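Local atomic coordinates of Cbs-cp12 (Microcystis aeruginosa PCC 7806, PDB entry 5NMU), a protein that joins a pair of CBS domains to a CP12 domain in a hexamer and probably takes part in redox regulation of photosynthesis. Residues 82-86 / 97-103; 94-98 / 118-123; 52-56 / 104-108; 145-150 / 166-170. One frame throughout, in Å; residues are numbered along the deposited sequence.

Interaction 1 of 4, residues 82-86 / 97-103; sequences CVVVN and LFAQTRI
Residues 82-86 run extended, with phi between -67° and -124° and psi between 125° and 165°, past the C-terminal end of the helix that holds 97-101. The closest CA pairs are Val83 with Thr101 at 8.2 Å and Val85 with Leu97 at 8.7 Å. Thr101 closes the helix: its N and its OG1 (chi1 p) each lie 2.9 Å from Leu97 O as donors. Arg102 then leaves helical geometry with positive phi (59°), and Ile103 N returns to Phe98 O at 3.1 Å. In this second CBS domain Val85 pairs with Pro107 and Ile109 of strand 105-110 and, the backbone being extended, alternate residues face the helix. Val83 and Val85, both t, point toward it, whereas Val84 points away. Val83 CG1 meets Leu97 CD2 at 3.6 Å, and Val83 CB meets Ile103 CD1 at 3.7 Å. Val85 CG2 lies 4.0 Å from both Leu97 CD2 and Phe98 CE1, the Phe98 ring being in the m rotamer. Val83 also packs on Thr101 of the second subunit.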
loop_
_atom_site.group_PDB
_atom_site.type_symbol
_atom_site.label_atom_id
_atom_site.label_comp_id
_atom_site.label_asym_id
_atom_site.label_seq_id
_atom_site.Cartn_x
_atom_site.Cartn_y
_atom_site.Cartn_z
ATOM N N CYS A 82 -2.488 -9.204 -17.415
ATOM C CA CYS A 82 -2.660 -9.671 -16.052
ATOM C C CYS A 82 -1.575 -10.672 -15.708
ATOM O O CYS A 82 -0.867 -11.124 -16.583
ATOM C CB CYS A 82 -4.057 -10.235 -15.895
ATOM S SG CYS A 82 -4.299 -11.701 -16.852
ATOM N N VAL A 83 -1.404 -10.954 -14.427
ATOM C CA VAL A 83 -0.524 -12.012 -13.943
ATOM C C VAL A 83 -1.142 -13.288 -14.390
ATOM O O VAL A 83 -2.356 -13.482 -14.216
ATOM C CB VAL A 83 -0.452 -12.022 -12.401
ATOM C CG1 VAL A 83 0.259 -13.237 -11.857
ATOM C CG2 VAL A 83 0.214 -10.754 -11.886
ATOM N N VAL A 84 -0.308 -14.187 -14.912
ATOM C CA VAL A 84 -0.721 -15.485 -15.427
ATOM C C VAL A 84 0.069 -16.608 -14.701
ATOM O O VAL A 84 1.150 -16.380 -14.152
ATOM C CB VAL A 84 -0.542 -15.589 -16.967
ATOM C CG1 VAL A 84 -1.018 -14.318 -17.677
ATOM C CG2 VAL A 84 0.891 -15.923 -17.360
ATOM N N VAL A 85 -0.509 -17.806 -14.727
ATOM C CA VAL A 85 0.016 -18.979 -14.055
ATOM C C VAL A 85 0.272 -20.074 -15.130
ATOM O O VAL A 85 -0.641 -20.396 -15.894
ATOM C CB VAL A 85 -0.997 -19.490 -13.004
ATOM C CG1 VAL A 85 -0.583 -20.869 -12.467
ATOM C CG2 VAL A 85 -1.101 -18.507 -11.844
ATOM N N ASN A 86 1.523 -20.594 -15.170
ATOM C CA ASN A 86 1.975 -21.763 -15.987
ATOM C C ASN A 86 1.262 -22.998 -15.425
ATOM O O ASN A 86 1.243 -23.143 -14.201
ATOM C CB ASN A 86 3.555 -21.876 -15.859
ATOM C CG ASN A 86 4.202 -23.083 -16.595
ATOM O OD1 ASN A 86 3.640 -24.206 -16.787
ATOM N ND2 ASN A 86 5.470 -22.867 -16.981
ATOM N N LEU A 97 3.019 -16.548 -5.477
ATOM C CA LEU A 97 2.752 -15.538 -6.499
ATOM C C LEU A 97 1.577 -14.618 -6.099
ATOM O O LEU A 97 1.639 -13.377 -6.259
ATOM C CB LEU A 97 2.396 -16.216 -7.847
ATOM C CG LEU A 97 2.145 -15.336 -9.071
ATOM C CD1 LEU A 97 3.328 -14.464 -9.415
ATOM C CD2 LEU A 97 1.733 -16.129 -10.298
ATOM N N PHE A 98 0.475 -15.257 -5.697
ATOM C CA PHE A 98 -0.762 -14.538 -5.382
ATOM C C PHE A 98 -0.509 -13.609 -4.185
ATOM O O PHE A 98 -0.902 -12.453 -4.235
ATOM C CB PHE A 98 -1.911 -15.486 -5.115
ATOM C CG PHE A 98 -2.519 -16.119 -6.344
ATOM C CD1 PHE A 98 -2.027 -15.901 -7.633
ATOM C CD2 PHE A 98 -3.580 -16.978 -6.185
ATOM C CE1 PHE A 98 -2.626 -16.513 -8.740
ATOM C CE2 PHE A 98 -4.191 -17.589 -7.261
ATOM C CZ PHE A 98 -3.709 -17.371 -8.545
ATOM N N ALA A 99 0.195 -14.107 -3.166
ATOM C CA ALA A 99 0.549 -13.295 -1.990
ATOM C C ALA A 99 1.414 -12.097 -2.358
ATOM O O ALA A 99 1.138 -11.000 -1.918
ATOM C CB ALA A 99 1.234 -14.143 -0.923
ATOM N N GLN A 100 2.397 -12.311 -3.229
ATOM C CA GLN A 100 3.348 -11.280 -3.589
ATOM C C GLN A 100 2.791 -10.228 -4.519
ATOM O O GLN A 100 3.271 -9.094 -4.468
ATOM C CB GLN A 100 4.573 -11.838 -4.325
ATOM C CG GLN A 100 5.517 -12.647 -3.450
ATOM C CD GLN A 100 6.621 -13.321 -4.262
ATOM O OE1 GLN A 100 7.614 -13.736 -3.702
ATOM N NE2 GLN A 100 6.434 -13.459 -5.586
ATOM N N THR A 101 1.929 -10.626 -5.445
ATOM C CA THR A 101 1.285 -9.689 -6.333
ATOM C C THR A 101 -0.074 -9.182 -5.767
ATOM O O THR A 101 -0.654 -8.329 -6.373
ATOM C CB THR A 101 1.122 -10.266 -7.772
ATOM O OG1 THR A 101 0.211 -11.374 -7.785
ATOM C CG2 THR A 101 2.512 -10.761 -8.309
ATOM N N ARG A 102 -0.558 -9.734 -4.654
ATOM C CA ARG A 102 -1.816 -9.351 -4.021
ATOM C C ARG A 102 -2.964 -9.546 -4.972
ATOM O O ARG A 102 -3.726 -8.621 -5.138
ATOM C CB ARG A 102 -1.825 -7.882 -3.557
ATOM C CG ARG A 102 -0.633 -7.418 -2.700
ATOM C CD ARG A 102 -0.890 -7.521 -1.192
ATOM N NE ARG A 102 -0.182 -8.642 -0.534
ATOM C CZ ARG A 102 -0.556 -9.246 0.613
ATOM N NH1 ARG A 102 -1.702 -8.910 1.280
ATOM N NH2 ARG A 102 0.215 -10.246 1.078
ATOM N N ILE A 103 -3.065 -10.707 -5.616
ATOM C CA ILE A 103 -4.236 -11.076 -6.390
ATOM C C ILE A 103 -4.814 -12.324 -5.794
ATOM O O ILE A 103 -4.171 -12.959 -4.968
ATOM C CB ILE A 103 -3.946 -11.338 -7.876
ATOM C CG1 ILE A 103 -2.904 -12.453 -8.022
ATOM C CG2 ILE A 103 -3.534 -10.017 -8.556
ATOM C CD1 ILE A 103 -2.601 -12.784 -9.466
#

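Interaction 2 of 4, residues 94-98 / 118-123; sequences VARLF and ISVSDI
Helix 94-98 packs against the point where strand 113-119 turns into helix 120-126; the nearest CA pair is Ala95 with Ile123, at 7.4 Å. Ile118 (t, t), still in the strand, points toward the helix and sets CD1 4.1 Å from Val94 CG1. Its CG2 is 3.9 Å and its carbonyl O 3.4 Å from Phe98 CZ, the O at the ring edge. Ser119 points away and is the N-cap: its OG accepts from Asp122 N at 3.1 Å and Asp122 OD2 accepts from Ser119 N at 2.9 Å, a capping box. Val120 CG1 reaches Phe98 CD2 at 4.0 Å. Ile123 (m, t) places CD1 3.9 Å from Val94 CG1, 4.0 Å from Ala95 CA and 4.2 Å from Phe98 CD2. This strand-to-helix junction belongs to the second CBS domain, and Val59 of the third subunit packs on Ala95 and Ile123. Apart from the Ile118 carbonyl at the ring edge, the contacts pair carbon with carbon, so burial holds them, while the capping box satisfies polar groups within 118-123.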
loop_
_atom_site.group_PDB
_atom_site.type_symbol
_atom_site.label_atom_id
_atom_site.label_comp_id
_atom_site.label_asym_id
_atom_site.label_seq_id
_atom_site.Cartn_x
_atom_site.Cartn_y
_atom_site.Cartn_z
ATOM N N VAL A 94 2.052 -21.068 -6.650
ATOM C CA VAL A 94 0.925 -20.275 -7.084
ATOM C C VAL A 94 0.463 -19.421 -5.865
ATOM O O VAL A 94 0.065 -18.248 -6.036
ATOM C CB VAL A 94 -0.282 -21.126 -7.528
ATOM C CG1 VAL A 94 -1.493 -20.235 -7.872
ATOM C CG2 VAL A 94 0.060 -22.003 -8.717
ATOM N N ALA A 95 0.490 -20.034 -4.678
ATOM C CA ALA A 95 0.108 -19.350 -3.411
ATOM C C ALA A 95 1.012 -18.160 -3.203
ATOM O O ALA A 95 0.561 -17.078 -2.915
ATOM C CB ALA A 95 0.225 -20.294 -2.223
ATOM N N ARG A 96 2.304 -18.375 -3.413
ATOM C CA ARG A 96 3.296 -17.328 -3.174
ATOM C C ARG A 96 3.187 -16.207 -4.182
ATOM O O ARG A 96 3.271 -15.048 -3.768
ATOM C CB ARG A 96 4.695 -17.896 -3.184
ATOM C CG ARG A 96 5.749 -16.870 -2.843
ATOM C CD ARG A 96 7.037 -17.560 -2.651
ATOM N NE ARG A 96 8.018 -16.607 -2.134
ATOM C CZ ARG A 96 8.225 -16.317 -0.845
ATOM N NH1 ARG A 96 7.508 -16.890 0.135
ATOM N NH2 ARG A 96 9.185 -15.438 -0.553
ATOM N N LEU A 97 3.019 -16.548 -5.477
ATOM C CA LEU A 97 2.752 -15.538 -6.499
ATOM C C LEU A 97 1.577 -14.618 -6.099
ATOM O O LEU A 97 1.639 -13.377 -6.259
ATOM C CB LEU A 97 2.396 -16.216 -7.847
ATOM C CG LEU A 97 2.145 -15.336 -9.071
ATOM C CD1 LEU A 97 3.328 -14.464 -9.415
ATOM C CD2 LEU A 97 1.733 -16.129 -10.298
ATOM N N PHE A 98 0.475 -15.257 -5.697
ATOM C CA PHE A 98 -0.762 -14.538 -5.382
ATOM C C PHE A 98 -0.509 -13.609 -4.185
ATOM O O PHE A 98 -0.902 -12.453 -4.235
ATOM C CB PHE A 98 -1.911 -15.486 -5.115
ATOM C CG PHE A 98 -2.519 -16.119 -6.344
ATOM C CD1 PHE A 98 -2.027 -15.901 -7.633
ATOM C CD2 PHE A 98 -3.580 -16.978 -6.185
ATOM C CE1 PHE A 98 -2.626 -16.513 -8.740
ATOM C CE2 PHE A 98 -4.191 -17.589 -7.261
ATOM C CZ PHE A 98 -3.709 -17.371 -8.545
ATOM N N ILE A 118 -7.317 -20.148 -12.069
ATOM C CA ILE A 118 -6.941 -20.639 -10.743
ATOM C C ILE A 118 -7.072 -19.478 -9.712
ATOM O O ILE A 118 -6.629 -18.336 -9.980
ATOM C CB ILE A 118 -5.537 -21.278 -10.767
ATOM C CG1 ILE A 118 -5.252 -22.007 -9.449
ATOM C CG2 ILE A 118 -4.440 -20.261 -11.015
ATOM C CD1 ILE A 118 -4.059 -22.930 -9.485
ATOM N N SER A 119 -7.662 -19.805 -8.558
ATOM C CA SER A 119 -7.960 -18.818 -7.510
ATOM C C SER A 119 -7.514 -19.321 -6.143
ATOM O O SER A 119 -7.144 -20.489 -5.961
ATOM C CB SER A 119 -9.458 -18.587 -7.410
ATOM O OG SER A 119 -10.072 -19.693 -6.795
ATOM N N VAL A 120 -7.559 -18.383 -5.211
ATOM C CA VAL A 120 -7.343 -18.681 -3.818
ATOM C C VAL A 120 -8.258 -19.768 -3.301
ATOM O O VAL A 120 -7.795 -20.589 -2.495
ATOM C CB VAL A 120 -7.386 -17.418 -2.910
ATOM C CG1 VAL A 120 -6.138 -16.613 -3.180
ATOM C CG2 VAL A 120 -8.641 -16.560 -3.107
ATOM N N SER A 121 -9.507 -19.796 -3.780
ATOM C CA SER A 121 -10.473 -20.837 -3.435
ATOM C C SER A 121 -10.009 -22.245 -3.961
ATOM O O SER A 121 -10.081 -23.227 -3.243
ATOM C CB SER A 121 -11.857 -20.514 -4.004
ATOM O OG SER A 121 -12.262 -19.194 -3.684
ATOM N N ASP A 122 -9.538 -22.301 -5.210
ATOM C CA ASP A 122 -8.996 -23.533 -5.760
ATOM C C ASP A 122 -7.873 -24.041 -4.889
ATOM O O ASP A 122 -7.821 -25.223 -4.610
ATOM C CB ASP A 122 -8.509 -23.365 -7.184
ATOM C CG ASP A 122 -9.607 -23.015 -8.141
ATOM O OD1 ASP A 122 -10.689 -23.654 -8.147
ATOM O OD2 ASP A 122 -9.351 -22.090 -8.927
ATOM N N ILE A 123 -7.042 -23.145 -4.377
ATOM C CA ILE A 123 -6.001 -23.562 -3.503
ATOM C C ILE A 123 -6.567 -24.059 -2.160
ATOM O O ILE A 123 -6.182 -25.142 -1.688
ATOM C CB ILE A 123 -4.968 -22.451 -3.250
ATOM C CG1 ILE A 123 -4.292 -22.070 -4.571
ATOM C CG2 ILE A 123 -3.908 -22.930 -2.263
ATOM C CD1 ILE A 123 -3.427 -20.837 -4.532
#

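Interaction 3 of 4, residues 52-56 / 104-108; sequences IVTET and RRAPV
Strand 52-54 and strand 105-108 cross at 145° between their N-to-C directions, with axes 8.3 Å apart at closest, too far for backbone pairing. CA atoms come nearest at Ile52 with Ala106 (7.3 Å) and Thr54 with Arg105 (7.8 Å). The apolar pair is Ile52 CD1 (t, t) with Pro107 CD at 4.2 Å. Van der Waals contacts follow: Ile52 CD1 lies 3.9 Å from Arg105 O and 4.1 Å from Ala106 CA, Thr54 CG2 rests 3.9 Å from Arg105 CD, and the Thr56 CG2 methyl sits 3.4 Å from Arg104 NH2, against the guanidinium. The charged contact is a salt bridge of Glu55 OE2 with Arg105 NH2 at 3.6 Å; the oxygen lies well out of the guanidinium plane, so charge alone acts directly. One water supplies the directional link, donating to Glu55 OE2 at 2.8 Å and accepting from Arg105 NH2 at 2.9 Å. Glu55 OE1 bonds Ser121 OG of the third subunit. Thr54 OG1 caps helix 55-63, accepting weakly from Thr56 N at 3.2 Å. Two CBS domains thus meet: strand 51-54, antiparallel to 38-41, where Ile52 also pairs with Ala79, faces strand 105-110, antiparallel to 113-119.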
loop_
_atom_site.group_PDB
_atom_site.type_symbol
_atom_site.label_atom_id
_atom_site.label_comp_id
_atom_site.label_asym_id
_atom_site.label_seq_id
_atom_site.Cartn_x
_atom_site.Cartn_y
_atom_site.Cartn_z
ATOM N N ILE A 52 -7.973 -10.002 -17.270
ATOM C CA ILE A 52 -8.885 -10.577 -16.305
ATOM C C ILE A 52 -9.717 -9.448 -15.684
ATOM O O ILE A 52 -9.223 -8.348 -15.452
ATOM C CB ILE A 52 -8.147 -11.412 -15.210
ATOM C CG1 ILE A 52 -9.167 -12.216 -14.337
ATOM C CG2 ILE A 52 -7.255 -10.511 -14.339
ATOM C CD1 ILE A 52 -8.507 -13.323 -13.539
ATOM N N VAL A 53 -10.981 -9.762 -15.431
ATOM C CA VAL A 53 -11.888 -8.938 -14.647
ATOM C C VAL A 53 -12.505 -9.842 -13.563
ATOM O O VAL A 53 -12.926 -11.005 -13.850
ATOM C CB VAL A 53 -12.912 -8.203 -15.548
ATOM C CG1 VAL A 53 -13.798 -9.118 -16.347
ATOM C CG2 VAL A 53 -13.762 -7.289 -14.705
ATOM N N THR A 54 -12.471 -9.334 -12.334
ATOM C CA THR A 54 -12.841 -10.103 -11.141
ATOM C C THR A 54 -14.004 -9.518 -10.437
ATOM O O THR A 54 -14.346 -8.344 -10.662
ATOM C CB THR A 54 -11.723 -10.147 -10.094
ATOM O OG1 THR A 54 -11.546 -8.858 -9.477
ATOM C CG2 THR A 54 -10.409 -10.642 -10.732
ATOM N N GLU A 55 -14.604 -10.324 -9.566
ATOM C CA GLU A 55 -15.643 -9.829 -8.648
ATOM C C GLU A 55 -15.270 -8.554 -7.888
ATOM O O GLU A 55 -16.134 -7.689 -7.658
ATOM C CB GLU A 55 -16.079 -10.914 -7.671
ATOM C CG GLU A 55 -14.973 -11.419 -6.742
ATOM C CD GLU A 55 -15.463 -12.463 -5.774
ATOM O OE1 GLU A 55 -16.626 -12.808 -5.871
ATOM O OE2 GLU A 55 -14.668 -12.960 -4.920
ATOM N N THR A 56 -14.015 -8.476 -7.459
ATOM C CA THR A 56 -13.489 -7.386 -6.671
ATOM C C THR A 56 -13.362 -6.162 -7.569
ATOM O O THR A 56 -13.670 -5.058 -7.104
ATOM C CB THR A 56 -12.134 -7.808 -5.969
ATOM O OG1 THR A 56 -12.357 -8.949 -5.104
ATOM C CG2 THR A 56 -11.632 -6.787 -5.118
ATOM N N ARG A 104 -6.024 -12.664 -6.201
ATOM C CA ARG A 104 -6.719 -13.844 -5.679
ATOM C C ARG A 104 -7.034 -14.842 -6.774
ATOM O O ARG A 104 -7.555 -15.928 -6.471
ATOM C CB ARG A 104 -7.982 -13.417 -4.937
ATOM C CG ARG A 104 -7.603 -12.665 -3.651
ATOM C CD ARG A 104 -8.622 -11.686 -3.204
ATOM N NE ARG A 104 -8.962 -10.686 -4.242
ATOM C CZ ARG A 104 -8.388 -9.512 -4.429
ATOM N NH1 ARG A 104 -7.399 -9.105 -3.658
ATOM N NH2 ARG A 104 -8.834 -8.739 -5.412
ATOM N N ARG A 105 -6.627 -14.552 -8.006
ATOM C CA ARG A 105 -7.213 -15.206 -9.183
ATOM C C ARG A 105 -6.358 -14.937 -10.442
ATOM O O ARG A 105 -5.928 -13.808 -10.632
ATOM C CB ARG A 105 -8.560 -14.441 -9.339
ATOM C CG ARG A 105 -9.666 -15.176 -9.807
ATOM C CD ARG A 105 -10.920 -14.320 -9.587
ATOM N NE ARG A 105 -11.192 -14.169 -8.179
ATOM C CZ ARG A 105 -11.658 -15.096 -7.359
ATOM N NH1 ARG A 105 -11.907 -16.288 -7.786
ATOM N NH2 ARG A 105 -11.841 -14.818 -6.079
ATOM N N ALA A 106 -6.109 -15.936 -11.292
ATOM C CA ALA A 106 -5.295 -15.741 -12.527
ATOM C C ALA A 106 -5.659 -16.751 -13.605
ATOM O O ALA A 106 -6.043 -17.874 -13.295
ATOM C CB ALA A 106 -3.813 -15.804 -12.219
ATOM N N PRO A 107 -5.590 -16.344 -14.875
ATOM C CA PRO A 107 -5.744 -17.401 -15.915
ATOM C C PRO A 107 -4.554 -18.350 -15.825
ATOM O O PRO A 107 -3.445 -17.902 -15.499
ATOM C CB PRO A 107 -5.677 -16.632 -17.237
ATOM C CG PRO A 107 -4.854 -15.431 -16.904
ATOM C CD PRO A 107 -5.245 -15.038 -15.468
ATOM N N VAL A 108 -4.828 -19.623 -16.068
ATOM C CA VAL A 108 -3.827 -20.625 -16.374
ATOM C C VAL A 108 -3.568 -20.674 -17.876
ATOM O O VAL A 108 -4.438 -21.032 -18.641
ATOM C CB VAL A 108 -4.172 -22.016 -15.857
ATOM C CG1 VAL A 108 -3.053 -23.029 -16.242
ATOM C CG2 VAL A 108 -4.342 -21.982 -14.348
HETATM O O HOH W 1 -12.002 -12.583 -4.188
#

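Interaction 4 of 4, residues 145-150 / 166-170; sequences AREDAR and AWDVV
Trp167 lays its indole over the methyl of Ala149: Ala149 CB sits 3.5 Å from the centroid of the five-membered ring and 15° off its normal, a CH-pi contact, with Trp167 CE2 the nearest ring atom at 3.4 Å. The m rotamer, with chi2 at 104°, carries the ring across to helix 145-150. The indole edge points at the face of the Arg146 guanidinium, with Arg146 NH1 3.8 Å from Trp167 CZ3, so the guanidinium does not lie over the indole face. The helices run antiparallel, at 163° between their directions, with axes 8.4 Å apart. Small residues permit this spacing: Ala149 CA and Ala166 CA are only 4.8 Å apart, and Ala145 CA and Val170 CA 5.7 Å; Ala149 CB lies 3.9 Å from Ala166 CB. Val170 (t) fits CG2 3.8 Å from Ala145 CB and CG1 3.7 Å from Arg146 CG, while Val169 CG1 is 4.1 Å from Ala145 CB. This is the helical hairpin of the CP12 domain, whose helices 138-156 and 161-178 are also tied by the Cys153-Cys163 disulfide; Trp167 packs on Cys153. One water donates to Ala145 O at 2.7 Å and to Ala166 O at 2.8 Å. Cohesion thus comes mainly from alanine and valine methyls, the indole and the aliphatic part of Arg146, and the water bridges two carbonyls that cannot bond each other.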
loop_
_atom_site.group_PDB
_atom_site.type_symbol
_atom_site.label_atom_id
_atom_site.label_comp_id
_atom_site.label_asym_id
_atom_site.label_seq_id
_atom_site.Cartn_x
_atom_site.Cartn_y
_atom_site.Cartn_z
ATOM N N ALA A 145 23.472 -24.277 3.030
ATOM C CA ALA A 145 23.913 -24.828 4.269
ATOM C C ALA A 145 25.096 -25.827 4.065
ATOM O O ALA A 145 25.970 -25.967 4.929
ATOM C CB ALA A 145 22.760 -25.508 4.951
ATOM N N ARG A 146 25.102 -26.495 2.923
ATOM C CA ARG A 146 26.206 -27.355 2.529
ATOM C C ARG A 146 27.493 -26.559 2.247
ATOM O O ARG A 146 28.593 -26.955 2.722
ATOM C CB ARG A 146 25.838 -28.224 1.312
ATOM C CG ARG A 146 24.783 -29.312 1.589
ATOM C CD ARG A 146 24.361 -30.059 0.323
ATOM N NE ARG A 146 25.523 -30.792 -0.080
ATOM C CZ ARG A 146 25.848 -32.026 0.341
ATOM N NH1 ARG A 146 25.048 -32.741 1.144
ATOM N NH2 ARG A 146 26.985 -32.545 -0.064
ATOM N N GLU A 147 27.375 -25.440 1.528
ATOM C CA GLU A 147 28.514 -24.524 1.397
ATOM C C GLU A 147 29.009 -24.024 2.731
ATOM O O GLU A 147 30.201 -23.987 2.929
ATOM C CB GLU A 147 28.221 -23.337 0.492
ATOM C CG GLU A 147 28.013 -23.758 -0.942
ATOM C CD GLU A 147 27.834 -22.593 -1.890
ATOM O OE1 GLU A 147 28.214 -21.466 -1.536
ATOM O OE2 GLU A 147 27.281 -22.809 -2.987
ATOM N N ASP A 148 28.112 -23.643 3.646
ATOM C CA ASP A 148 28.542 -23.219 5.000
ATOM C C ASP A 148 29.281 -24.322 5.694
ATOM O O ASP A 148 30.269 -24.057 6.368
ATOM C CB ASP A 148 27.389 -22.843 5.917
ATOM C CG ASP A 148 26.676 -21.545 5.501
ATOM O OD1 ASP A 148 27.255 -20.698 4.812
ATOM O OD2 ASP A 148 25.477 -21.382 5.825
ATOM N N ALA A 149 28.778 -25.555 5.574
ATOM C CA ALA A 149 29.369 -26.664 6.300
ATOM C C ALA A 149 30.769 -26.936 5.771
ATOM O O ALA A 149 31.717 -27.141 6.544
ATOM C CB ALA A 149 28.519 -27.920 6.168
ATOM N N ARG A 150 30.894 -26.948 4.444
ATOM C CA ARG A 150 32.202 -27.151 3.828
ATOM C C ARG A 150 33.209 -26.111 4.234
ATOM O O ARG A 150 34.386 -26.447 4.533
ATOM C CB ARG A 150 32.067 -27.226 2.312
ATOM C CG ARG A 150 31.789 -28.661 1.910
ATOM C CD ARG A 150 30.676 -28.833 0.935
ATOM N NE ARG A 150 31.100 -28.817 -0.450
ATOM C CZ ARG A 150 30.242 -28.819 -1.480
ATOM N NH1 ARG A 150 28.896 -28.844 -1.285
ATOM N NH2 ARG A 150 30.745 -28.789 -2.725
ATOM N N ALA A 166 27.432 -27.774 11.795
ATOM C CA ALA A 166 27.041 -27.292 10.482
ATOM C C ALA A 166 26.487 -28.362 9.548
ATOM O O ALA A 166 25.518 -28.108 8.834
ATOM C CB ALA A 166 28.142 -26.494 9.826
ATOM N N TRP A 167 27.069 -29.567 9.535
ATOM C CA TRP A 167 26.410 -30.651 8.809
ATOM C C TRP A 167 25.076 -31.078 9.410
ATOM O O TRP A 167 24.200 -31.580 8.676
ATOM C CB TRP A 167 27.328 -31.841 8.621
ATOM C CG TRP A 167 28.356 -31.556 7.636
ATOM C CD1 TRP A 167 29.653 -31.277 7.870
ATOM C CD2 TRP A 167 28.163 -31.476 6.239
ATOM N NE1 TRP A 167 30.312 -31.076 6.687
ATOM C CE2 TRP A 167 29.405 -31.178 5.663
ATOM C CE3 TRP A 167 27.047 -31.663 5.396
ATOM C CZ2 TRP A 167 29.577 -31.067 4.294
ATOM C CZ3 TRP A 167 27.223 -31.538 4.011
ATOM C CH2 TRP A 167 28.469 -31.248 3.484
ATOM N N ASP A 168 24.897 -30.916 10.718
ATOM C CA ASP A 168 23.574 -31.189 11.305
ATOM C C ASP A 168 22.466 -30.229 10.796
ATOM O O ASP A 168 21.326 -30.638 10.616
ATOM C CB ASP A 168 23.604 -31.236 12.833
ATOM C CG ASP A 168 24.183 -32.584 13.402
ATOM O OD1 ASP A 168 24.138 -33.715 12.794
ATOM O OD2 ASP A 168 24.688 -32.477 14.528
ATOM N N VAL A 169 22.811 -28.980 10.522
ATOM C CA VAL A 169 21.869 -28.047 9.820
ATOM C C VAL A 169 21.485 -28.666 8.470
ATOM O O VAL A 169 20.304 -28.768 8.162
ATOM C CB VAL A 169 22.466 -26.636 9.625
ATOM C CG1 VAL A 169 21.475 -25.699 8.890
ATOM C CG2 VAL A 169 22.873 -26.037 10.973
ATOM N N VAL A 170 22.466 -29.177 7.701
ATOM C CA VAL A 170 22.138 -29.801 6.393
ATOM C C VAL A 170 21.212 -31.022 6.537
ATOM O O VAL A 170 20.201 -31.174 5.808
ATOM C CB VAL A 170 23.400 -30.219 5.600
ATOM C CG1 VAL A 170 23.036 -30.990 4.337
ATOM C CG2 VAL A 170 24.240 -28.983 5.299
HETATM O O HOH W 2 25.538 -25.614 7.520
#

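Overall arrangement
Interactions 1, 2 and 3 form one continuous body, with centres 8 to 10 Å apart. Interactions 1 and 2 share Leu97 and Phe98 on helix 91-101, and Val85 CG2 lies 3.9 Å from Ile118 CG2. Interaction 3 meets interaction 1 where Val85 N is 3.0 Å from Pro107 O, and interaction 2 through probable backbone hydrogen bonds, each 2.8 Å: Ile118 O with Ala106 N, of strand type, and Val120 N with Arg104 O, just beyond the strands. All three touch the third subunit, so the CBS core and the assembly meet here. Interaction 4 stands apart in the CP12 hairpin, its centre 33 to 42 Å from the others and its nearest atoms about 17 Å from interaction 2.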